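Local atomic coordinates of outer membrane protein SusF (Bacteroides thetaiotaomicron, PDB entry 4FE9), a protein that binds starch at the bacterial cell surface through its carbohydrate-binding modules, before the starch is transported into the periplasm for degradation. Residues A44-L54 / D85-L95. Sequence-based numbering, arbitrary orientation.
Sequences ATADSVEIAKL and DHVFKVALAQL
V49 and I51 meet V90 and L95 on the buried face of an antiparallel strand pair. CG2 of V49 abuts CG2 of V90 at 3.7 Å, and the side chain of I51 crosses V90 at about a right angle, its CG2 3.9 Å from V90 CG2. CG1 of I51 stands between the backbone N and the carbonyl carbon (chi1 63°), which carries CD1 to V90 CG1 while CG2 faces CD2 of L95. An alanine in place of I51 would probably open a gap between V90 and L95, leaving both methyl-bearing ends less firmly seated. A52 O and L54 N lie at the edge of the F88 ring.

On the more exposed face, V87 CG1 rests 3.6 Å from E50 CB, and K53 NZ makes a weak salt bridge to D85 OD1 (3.4 Å).

Backbone bonds set this register: V49 and V90 bond reciprocally, whereas F88 O accepts I51 N at 2.9 Å and F88 N donates to A52 O. At the far end D47 O receives L92 N (2.7 Å) from above its carbonyl plane, and a water links it to A93 N, so the start of the helix after A91 is tied to D47, just before strand 48-54. I115, I117 and L113 of strand 111-122 cover the buried face.

I51 and A52 together opposite F88 form a beta bulge, here within the Ig-like N-terminal domain, away from the starch-binding sites.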
ATOM      1  N   ALA A  44      -9.587  27.547  20.321  1.00 19.99           N
ATOM      2  CA  ALA A  44     -10.165  28.534  19.394  1.00 22.52           C
ATOM      3  C   ALA A  44     -11.526  28.932  19.899  1.00 23.16           C
ATOM      4  O   ALA A  44     -12.290  28.093  20.326  1.00 24.53           O
ATOM      5  CB  ALA A  44     -10.273  27.966  17.994  1.00 22.37           C
ATOM      6  N   THR A  45     -11.813  30.225  19.861  1.00 25.40           N
ATOM      7  CA  THR A  45     -13.077  30.750  20.375  1.00 28.51           C
ATOM      8  C   THR A  45     -14.064  31.261  19.275  1.00 27.88           C
ATOM      9  O   THR A  45     -15.282  31.257  19.470  1.00 29.95           O
ATOM     10  CB  THR A  45     -12.832  31.863  21.405  1.00 27.98           C
ATOM     11  OG1 THR A  45     -14.073  32.518  21.678  1.00 36.33           O
ATOM     12  CG2 THR A  45     -11.795  32.911  20.860  1.00 28.00           C
ATOM     13  N   ALA A  46     -13.533  31.734  18.157  1.00 26.54           N
ATOM     14  CA  ALA A  46     -14.367  32.384  17.150  1.00 25.29           C
ATOM     15  C   ALA A  46     -14.870  31.346  16.138  1.00 24.46           C
ATOM     16  O   ALA A  46     -14.233  30.326  15.934  1.00 24.43           O
ATOM     17  CB  ALA A  46     -13.574  33.500  16.450  1.00 24.51           C
ATOM     18  N   ASP A  47     -16.024  31.574  15.517  1.00 22.42           N
ATOM     19  CA  ASP A  47     -16.447  30.625  14.477  1.00 22.45           C
ATOM     20  C   ASP A  47     -16.032  31.006  13.049  1.00 19.92           C
ATOM     21  O   ASP A  47     -16.052  30.177  12.156  1.00 19.04           O
ATOM     22  CB  ASP A  47     -17.927  30.284  14.554  1.00 23.05           C
ATOM     23  CG  ASP A  47     -18.793  31.479  14.441  1.00 28.70           C
ATOM     24  OD1 ASP A  47     -19.838  31.531  15.164  1.00 43.52           O
ATOM     25  OD2 ASP A  47     -18.399  32.427  13.716  1.00 42.69           O
ATOM     26  N   SER A  48     -15.551  32.224  12.874  1.00 19.06           N
ATOM     27  CA  SER A  48     -14.870  32.581  11.635  1.00 18.62           C
ATOM     28  C   SER A  48     -13.507  33.221  11.935  1.00 17.39           C
ATOM     29  O   SER A  48     -13.309  33.803  13.006  1.00 16.86           O
ATOM     30  CB  SER A  48     -15.731  33.545  10.863  1.00 19.79           C
ATOM     31  OG  SER A  48     -15.729  34.793  11.523  1.00 23.10           O
ATOM     32  N   VAL A  49     -12.546  33.040  11.027  1.00 15.71           N
ATOM     33  CA  VAL A  49     -11.200  33.584  11.215  1.00 13.80           C
ATOM     34  C   VAL A  49     -10.769  34.361   9.984  1.00 13.97           C
ATOM     35  O   VAL A  49     -11.164  34.031   8.872  1.00 11.25           O
ATOM     36  CB  VAL A  49     -10.173  32.453  11.467  1.00 13.49           C
ATOM     37  CG1 VAL A  49     -10.368  31.865  12.896  1.00 14.57           C
ATOM     38  CG2 VAL A  49     -10.338  31.356  10.432  1.00 10.78           C
ATOM     39  N   GLU A  50      -9.909  35.355  10.189  1.00 12.97           N
ATOM     40  CA  GLU A  50      -9.319  36.113   9.109  1.00 13.13           C
ATOM     41  C   GLU A  50      -8.016  35.515   8.764  1.00 13.68           C
ATOM     42  O   GLU A  50      -7.045  35.620   9.549  1.00 13.26           O
ATOM     43  CB  GLU A  50      -9.071  37.545   9.568  1.00 13.56           C
ATOM     44  CG  GLU A  50     -10.088  38.044  10.561  1.00 15.23           C
ATOM     45  CD  GLU A  50     -10.075  39.587  10.716  1.00 29.83           C
ATOM     46  OE1 GLU A  50      -8.978  40.195  10.712  1.00 29.77           O
ATOM     47  OE2 GLU A  50     -11.153  40.175  10.908  1.00 32.20           O
ATOM     48  N   ILE A  51      -7.886  35.039   7.531  1.00 12.19           N
ATOM     49  CA  ILE A  51      -6.694  34.287   7.189  1.00 10.44           C
ATOM     50  C   ILE A  51      -5.713  35.029   6.273  1.00  9.73           C
ATOM     51  O   ILE A  51      -4.542  34.638   6.157  1.00  7.92           O
ATOM     52  CB  ILE A  51      -7.028  32.887   6.655  1.00 10.88           C
ATOM     53  CG1 ILE A  51      -7.823  32.983   5.361  1.00 10.87           C
ATOM     54  CG2 ILE A  51      -7.815  32.106   7.695  1.00 11.45           C
ATOM     55  CD1 ILE A  51      -7.995  31.621   4.662  1.00 16.35           C
ATOM     56  N   ALA A  52      -6.180  36.102   5.640  1.00  8.91           N
ATOM     57  CA  ALA A  52      -5.354  36.845   4.729  1.00  9.11           C
ATOM     58  C   ALA A  52      -5.944  38.236   4.486  1.00 10.38           C
ATOM     59  O   ALA A  52      -7.103  38.507   4.838  1.00 10.87           O
ATOM     60  CB  ALA A  52      -5.167  36.080   3.403  1.00  9.72           C
ATOM     61  N   LYS A  53      -5.127  39.132   3.948  1.00 11.60           N
ATOM     62  CA  LYS A  53      -5.558  40.509   3.696  1.00 12.98           C
ATOM     63  C   LYS A  53      -4.886  40.983   2.418  1.00 13.37           C
ATOM     64  O   LYS A  53      -3.752  40.627   2.161  1.00 12.43           O
ATOM     65  CB  LYS A  53      -5.158  41.404   4.873  1.00 13.68           C
ATOM     66  CG  LYS A  53      -5.607  42.857   4.768  1.00 18.34           C
ATOM     67  CD  LYS A  53      -5.133  43.656   6.025  1.00 27.97           C
ATOM     68  CE  LYS A  53      -5.476  45.160   5.920  1.00 31.22           C
ATOM     69  NZ  LYS A  53      -6.728  45.362   5.171  1.00 31.25           N
ATOM     70  N   LEU A  54      -5.647  41.654   1.544  1.00 13.92           N
ATOM     71  CA  LEU A  54      -5.050  42.379   0.431  1.00 15.19           C
ATOM     72  C   LEU A  54      -4.534  43.715   0.904  1.00 15.78           C
ATOM     73  O   LEU A  54      -5.293  44.536   1.388  1.00 16.53           O
ATOM     74  CB  LEU A  54      -6.072  42.599  -0.706  1.00 15.85           C
ATOM     75  CG  LEU A  54      -5.559  43.523  -1.814  1.00 16.48           C
ATOM     76  CD1 LEU A  54      -4.395  42.857  -2.514  1.00 14.08           C
ATOM     77  CD2 LEU A  54      -6.658  43.829  -2.789  1.00 24.79           C
ATOM     78  N   ASP A  85     -12.766  45.973   3.779  1.00 23.91           N
ATOM     79  CA  ASP A  85     -11.354  46.280   3.873  1.00 23.88           C
ATOM     80  C   ASP A  85     -10.464  45.181   3.265  1.00 21.49           C
ATOM     81  O   ASP A  85      -9.252  45.167   3.477  1.00 21.90           O
ATOM     82  CB  ASP A  85     -10.971  46.495   5.335  1.00 24.61           C
ATOM     83  CG  ASP A  85     -10.219  47.788   5.543  1.00 32.42           C
ATOM     84  OD1 ASP A  85      -9.001  47.840   5.189  1.00 49.01           O
ATOM     85  OD2 ASP A  85     -10.891  48.805   5.857  1.00 47.37           O
ATOM     86  N   HIS A  86     -11.071  44.283   2.501  1.00 19.24           N
ATOM     87  CA  HIS A  86     -10.324  43.261   1.763  1.00 17.07           C
ATOM     88  C   HIS A  86      -9.560  42.319   2.705  1.00 15.48           C
ATOM     89  O   HIS A  86      -8.516  41.785   2.350  1.00 14.59           O
ATOM     90  CB  HIS A  86      -9.391  43.907   0.715  1.00 17.01           C
ATOM     91  CG  HIS A  86     -10.117  44.722  -0.314  1.00 21.84           C
ATOM     92  ND1 HIS A  86     -10.111  46.100  -0.309  1.00 28.30           N
ATOM     93  CD2 HIS A  86     -10.975  44.354  -1.303  1.00 26.97           C
ATOM     94  CE1 HIS A  86     -10.895  46.547  -1.276  1.00 35.15           C
ATOM     95  NE2 HIS A  86     -11.459  45.510  -1.871  1.00 29.39           N
ATOM     96  N   VAL A  87     -10.203  41.973   3.811  1.00 13.87           N
ATOM     97  CA  VAL A  87      -9.786  40.839   4.627  1.00 12.77           C
ATOM     98  C   VAL A  87     -10.591  39.590   4.281  1.00 11.24           C
ATOM     99  O   VAL A  87     -11.777  39.677   4.028  1.00 13.16           O
ATOM    100  CB  VAL A  87      -9.932  41.156   6.154  1.00 11.96           C
ATOM    101  CG1 VAL A  87      -9.464  39.990   6.981  1.00 12.87           C
ATOM    102  CG2 VAL A  87      -9.151  42.397   6.499  1.00 10.49           C
ATOM    103  N   PHE A  88      -9.892  38.475   4.103  1.00 10.51           N
ATOM    104  CA  PHE A  88     -10.498  37.196   3.716  1.00 10.60           C
ATOM    105  C   PHE A  88     -10.823  36.348   4.930  1.00 11.25           C
ATOM    106  O   PHE A  88      -9.966  36.135   5.819  1.00 11.05           O
ATOM    107  CB  PHE A  88      -9.567  36.437   2.759  1.00  9.48           C
ATOM    108  CG  PHE A  88      -9.299  37.176   1.488  1.00  9.72           C
ATOM    109  CD1 PHE A  88     -10.142  36.994   0.380  1.00 21.03           C
ATOM    110  CD2 PHE A  88      -8.406  38.236   1.467  1.00 13.05           C
ATOM    111  CE1 PHE A  88     -10.008  37.794  -0.758  1.00 20.26           C
ATOM    112  CE2 PHE A  88      -8.256  39.033   0.325  1.00 17.65           C
ATOM    113  CZ  PHE A  88      -9.068  38.814  -0.781  1.00 18.35           C
ATOM    114  N   LYS A  89     -12.092  35.969   5.038  1.00 11.81           N
ATOM    115  CA  LYS A  89     -12.606  35.219   6.205  1.00 11.69           C
ATOM    116  C   LYS A  89     -13.090  33.836   5.779  1.00 12.76           C
ATOM    117  O   LYS A  89     -13.707  33.683   4.700  1.00 11.08           O
ATOM    118  CB  LYS A  89     -13.774  35.971   6.824  1.00 11.52           C
ATOM    119  CG  LYS A  89     -13.419  37.270   7.499  1.00 15.24           C
ATOM    120  CD  LYS A  89     -14.519  37.647   8.471  1.00 29.73           C
ATOM    121  CE  LYS A  89     -14.565  39.139   8.685  1.00 42.04           C
ATOM    122  NZ  LYS A  89     -15.167  39.500  10.003  1.00 47.50           N
ATOM    123  N   VAL A  90     -12.891  32.841   6.653  1.00 11.08           N
ATOM    124  CA  VAL A  90     -13.462  31.532   6.459  1.00 10.83           C
ATOM    125  C   VAL A  90     -14.087  31.073   7.773  1.00 12.75           C
ATOM    126  O   VAL A  90     -13.727  31.571   8.847  1.00 10.36           O
ATOM    127  CB  VAL A  90     -12.399  30.484   6.000  1.00 10.03           C
ATOM    128  CG1 VAL A  90     -11.873  30.830   4.588  1.00 12.99           C
ATOM    129  CG2 VAL A  90     -11.233  30.406   7.009  1.00 12.47           C
ATOM    130  N   ALA A  91     -15.009  30.113   7.690  1.00 11.14           N
ATOM    131  CA  ALA A  91     -15.550  29.484   8.893  1.00 12.63           C
ATOM    132  C   ALA A  91     -14.478  28.561   9.485  1.00 12.39           C
ATOM    133  O   ALA A  91     -13.881  27.770   8.774  1.00 11.49           O
ATOM    134  CB  ALA A  91     -16.883  28.640   8.549  1.00 12.25           C
ATOM    135  N   LEU A  92     -14.177  28.751  10.762  1.00 12.73           N
ATOM    136  CA  LEU A  92     -13.128  27.966  11.410  1.00 13.97           C
ATOM    137  C   LEU A  92     -13.360  26.457  11.239  1.00 12.69           C
ATOM    138  O   LEU A  92     -12.431  25.693  10.949  1.00 12.81           O
ATOM    139  CB  LEU A  92     -13.033  28.325  12.901  1.00 13.24           C
ATOM    140  CG  LEU A  92     -11.872  27.639  13.642  1.00 16.49           C
ATOM    141  CD1 LEU A  92     -10.575  27.829  12.902  1.00 17.72           C
ATOM    142  CD2 LEU A  92     -11.740  28.149  15.054  1.00 20.72           C
ATOM    143  N   ALA A  93     -14.590  26.017  11.440  1.00 14.56           N
ATOM    144  CA  ALA A  93     -14.871  24.569  11.334  1.00 14.01           C
ATOM    145  C   ALA A  93     -14.502  24.037   9.943  1.00 14.09           C
ATOM    146  O   ALA A  93     -14.026  22.915   9.812  1.00 13.59           O
ATOM    147  CB  ALA A  93     -16.328  24.292  11.643  1.00 16.31           C
ATOM    148  N   GLN A  94     -14.685  24.845   8.894  1.00 12.68           N
ATOM    149  CA  GLN A  94     -14.406  24.329   7.548  1.00 13.08           C
ATOM    150  C   GLN A  94     -12.931  24.421   7.227  1.00 12.12           C
ATOM    151  O   GLN A  94     -12.416  23.605   6.491  1.00 12.23           O
ATOM    152  CB  GLN A  94     -15.201  25.068   6.494  1.00 13.03           C
ATOM    153  CG  GLN A  94     -16.654  25.025   6.762  1.00 17.95           C
ATOM    154  CD  GLN A  94     -17.465  25.673   5.672  1.00 28.18           C
ATOM    155  OE1 GLN A  94     -17.246  26.828   5.321  1.00 20.91           O
ATOM    156  NE2 GLN A  94     -18.454  24.949   5.167  1.00 33.44           N
ATOM    157  N   LEU A  95     -12.243  25.403   7.818  1.00 10.53           N
ATOM    158  CA  LEU A  95     -10.790  25.486   7.681  1.00 10.75           C
ATOM    159  C   LEU A  95     -10.130  24.262   8.352  1.00  9.36           C
ATOM    160  O   LEU A  95      -9.260  23.623   7.788  1.00 11.09           O
ATOM    161  CB  LEU A  95     -10.271  26.770   8.324  1.00  9.31           C
ATOM    162  CG  LEU A  95      -8.750  27.002   8.220  1.00 11.58           C
ATOM    163  CD1 LEU A  95      -8.278  27.039   6.760  1.00 14.08           C
ATOM    164  CD2 LEU A  95      -8.393  28.328   8.916  1.00 12.30           C
TER
HETATM  165  O   HOH W   1     -16.870  27.621  12.317  1.00 15.60           O